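Local coordinates for molybdenum-binding-protein (Azotobacter vinelandii, PDB 1H9M) that binds molybdate in the cytoplasm through paired TOBE (Mop-type) domains and probably serves molybdate homeostasis, at the interface of chains A and B. Coordinates in Å, arbitrary orientation; residue numbers count along the deposited sequence, not the author numbering. Chains: chain A/B, Molybdenum-binding-protein.

Contact 1: the interface of chains A and B. Residues chain A 42, 50, 140-141; chain B 78-80, 135.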
# COMPACT_ATOMS: atom_id res chain seq x y z
N VAL A 42 -6.71 -4.76 -10.24
CA VAL A 42 -6.33 -3.47 -10.90
C VAL A 42 -7.66 -2.81 -11.36
O VAL A 42 -8.69 -3.49 -11.34
CB VAL A 42 -5.50 -3.72 -12.20
CG1 VAL A 42 -4.14 -4.18 -11.70
CG2 VAL A 42 -6.09 -4.69 -13.22
N LEU A 50 -4.81 -2.44 -21.14
CA LEU A 50 -3.71 -3.38 -21.31
C LEU A 50 -4.09 -4.61 -22.13
O LEU A 50 -3.28 -5.48 -22.28
CB LEU A 50 -3.22 -3.84 -19.91
CG LEU A 50 -2.46 -2.69 -19.16
CD1 LEU A 50 -1.95 -3.25 -17.83
CD2 LEU A 50 -1.27 -2.22 -19.93
N ILE A 140 1.03 -4.29 -9.09
CA ILE A 140 0.85 -3.55 -10.36
C ILE A 140 1.17 -4.54 -11.48
O ILE A 140 2.02 -5.41 -11.37
CB ILE A 140 1.83 -2.37 -10.34
CG1 ILE A 140 1.29 -1.29 -9.39
CG2 ILE A 140 1.98 -1.83 -11.78
CD1 ILE A 140 2.42 -0.26 -9.06
N LEU A 141 0.38 -4.43 -12.61
CA LEU A 141 0.75 -5.35 -13.69
C LEU A 141 1.30 -4.52 -14.84
O LEU A 141 1.04 -3.34 -15.03
CB LEU A 141 -0.55 -5.97 -14.26
CG LEU A 141 -1.19 -6.91 -13.22
CD1 LEU A 141 -2.49 -7.52 -13.87
CD2 LEU A 141 -0.27 -7.97 -12.69
N LEU B 78 2.03 0.05 -17.89
CA LEU B 78 1.68 -0.47 -16.55
C LEU B 78 0.22 -0.26 -16.27
O LEU B 78 -0.42 0.67 -16.75
CB LEU B 78 2.49 0.36 -15.50
CG LEU B 78 4.01 0.22 -15.66
CD1 LEU B 78 4.73 1.03 -14.58
CD2 LEU B 78 4.41 -1.23 -15.62
N SER B 79 -0.36 -1.01 -15.30
CA SER B 79 -1.74 -0.82 -14.86
C SER B 79 -1.91 0.37 -13.89
O SER B 79 -2.97 0.96 -13.60
CB SER B 79 -2.30 -1.98 -14.03
OG SER B 79 -1.47 -2.27 -12.85
N ALA B 80 -0.74 0.74 -13.30
CA ALA B 80 -0.81 1.87 -12.36
C ALA B 80 -1.26 3.12 -13.12
O ALA B 80 -0.66 3.56 -14.11
CB ALA B 80 0.61 2.11 -11.79
N LYS B 135 -0.27 3.48 -7.92
CA LYS B 135 -1.47 2.69 -8.19
C LYS B 135 -2.66 3.45 -7.67
O LYS B 135 -2.71 4.06 -6.59
CB LYS B 135 -1.27 1.38 -7.36
CG LYS B 135 -2.18 0.27 -7.94
CD LYS B 135 -1.87 -1.08 -7.29
CE LYS B 135 -3.08 -1.99 -7.50
NZ LYS B 135 -3.12 -2.66 -8.81
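Strand 140-143 of chain A, near its C-terminus, meets the end of strand 77-78 and the loop after it in chain B. Strand 37-43 of chain A and the loop residue A:Leu50 close in beside them, and B:Lys135 arrives from another loop. B:Ser79 is the polar centre and bonds to A:Leu141 through both its backbone N and its hydroxyl. Its backbone N donates to A:Leu141 O at 2.7 Å. Its hydroxyl OG accepts a hydrogen bond from the backbone N of A:Leu141 at 2.9 Å, with 166° at the hydrogen. OG sits between the backbone N and the carbonyl carbon of its own residue (chi1 56°), which turns it toward that N-H. Backbone and side chain of one serine thus engage the backbone N-H and carbonyl of A:Leu141.

Apolar branches flank this pair. A:Leu50 CD1 lies against B:Ser79 CA at 3.8 Å. A:Val42 CG1 packs on B:Ser79 CB at 3.7 Å and also touches the amine NZ of B:Lys135, whose chain crosses the valine at about a right angle. A:Ile140 spreads its branches over chain B. CG2 faces B:Ser79 OG, CD1 reaches B:Ala80 CB at 4.0 Å, and CG1 runs alongside B:Lys135 CD at 3.8 Å, the two side chains pointing in opposite directions. With an alanine in place of A:Ile140, B:Ala80 and the methylenes of B:Lys135 would probably lose their apolar partner, and the lysine chain would be freer to turn. The site ties the C-terminal strand of one subunit to the next and probably contributes to the three-chain assembly; A:Val42 is also part of a molybdate pocket, so the contact lies beside a binding site.

Contact 2: the interface of chains A and B. Residues chain A 4-6; chain B 70, 72-73, 78.
The backbone N of A:Lys5 donates to the carbonyl O of B:Asp72 at 2.8 Å. The bond is almost straight, 176° at the hydrogen, and the donor lies in the carbonyl plane. A weak return bond runs from B:Asp72 N to A:Lys5 O, at 3.4 Å. Together with the pairing of A:Ile6 and B:Met70, this makes antiparallel beta bridges between strand 5-6 of chain A and strands 68-70 and 72-72 of chain B.

The side chains of the bridged residues pack across the junction. A:Lys5 and B:Asp72 cross obliquely, CB to CB at 3.8 Å. Their charged ends stay apart, with A:Lys5 NZ 6.1 Å from B:Asp72 OD2, so any attraction is likely to be long-range. A:Ile6 CG1 is anti to the backbone N (chi1 -168°), which carries this branch to B:Met70 CB at 3.9 Å. Its CD1 points on toward B:Leu78 CD1, the two side chains meeting tip to tip.

A:Met4 runs beside the bridges. Its CG passes B:Ser73 O, and the bend at chi3 (92°) swings the terminal methyl CE inward to apolar groups on chain B. There CE meets the CD2 methyl of B:Leu78 at 3.7 Å and rests against the thioether sulfur SD of B:Met70 at 3.6 Å.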
# COMPACT_ATOMS: atom_id res chain seq x y z
N MET A 4 12.93 -3.21 -17.45
CA MET A 4 12.47 -1.89 -16.95
C MET A 4 13.43 -1.35 -15.88
O MET A 4 14.11 -2.12 -15.21
CB MET A 4 11.14 -2.01 -16.23
CG MET A 4 9.91 -2.38 -17.03
SD MET A 4 8.50 -2.31 -15.85
CE MET A 4 8.01 -0.65 -16.11
N LYS A 5 13.47 -0.03 -15.79
CA LYS A 5 14.29 0.62 -14.75
C LYS A 5 13.23 1.26 -13.85
O LYS A 5 12.78 2.37 -14.10
CB LYS A 5 15.25 1.64 -15.33
CG LYS A 5 16.34 0.98 -16.18
CD LYS A 5 17.57 1.88 -16.33
CE LYS A 5 18.64 1.12 -17.12
NZ LYS A 5 20.05 1.40 -16.70
N ILE A 6 12.89 0.47 -12.83
CA ILE A 6 11.82 0.91 -11.90
C ILE A 6 12.30 0.62 -10.50
O ILE A 6 13.07 -0.29 -10.30
CB ILE A 6 10.49 0.22 -12.26
CG1 ILE A 6 9.29 0.87 -11.52
CG2 ILE A 6 10.55 -1.29 -12.06
CD1 ILE A 6 7.94 0.47 -12.12
N MET B 70 10.27 5.57 -11.75
CA MET B 70 10.69 4.80 -12.93
C MET B 70 11.55 5.71 -13.83
O MET B 70 11.17 6.86 -13.92
CB MET B 70 9.47 4.21 -13.63
CG MET B 70 9.72 3.55 -15.00
SD MET B 70 8.14 2.87 -15.59
CE MET B 70 7.22 4.29 -15.87
N ASP B 72 12.95 4.33 -16.85
CA ASP B 72 12.85 3.79 -18.22
C ASP B 72 11.81 2.68 -18.19
O ASP B 72 12.04 1.64 -17.57
CB ASP B 72 14.20 3.24 -18.67
CG ASP B 72 14.20 2.61 -20.05
OD1 ASP B 72 13.27 2.90 -20.83
OD2 ASP B 72 15.15 1.83 -20.31
N SER B 73 10.70 2.89 -18.90
CA SER B 73 9.66 1.86 -18.97
C SER B 73 10.03 0.72 -19.89
O SER B 73 9.50 -0.39 -19.77
CB SER B 73 8.33 2.52 -19.37
OG SER B 73 8.43 3.07 -20.68
N LEU B 78 2.03 0.05 -17.89
CA LEU B 78 1.68 -0.47 -16.55
C LEU B 78 0.22 -0.26 -16.27
O LEU B 78 -0.42 0.67 -16.75
CB LEU B 78 2.49 0.36 -15.50
CG LEU B 78 4.01 0.22 -15.66
CD1 LEU B 78 4.73 1.03 -14.58
CD2 LEU B 78 4.41 -1.23 -15.62

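The C-alpha centres of contact 1 and contact 2 lie about 12 Å apart. B:Leu78 belongs to both: its backbone leads into the loop of contact 1, while its side-chain methyls mainly pack in contact 2. Chain A contributes both ends of its modelled chain, the start at contact 2 and the last strand at contact 1. Chain B answers with the stretch from strand 68-70 to the loop after strand 77-78, joined at contact 1 by a lysine further along. Anchoring both termini on the same neighbour probably steadies the way subunits are set against each other in the three-chain deposited assembly.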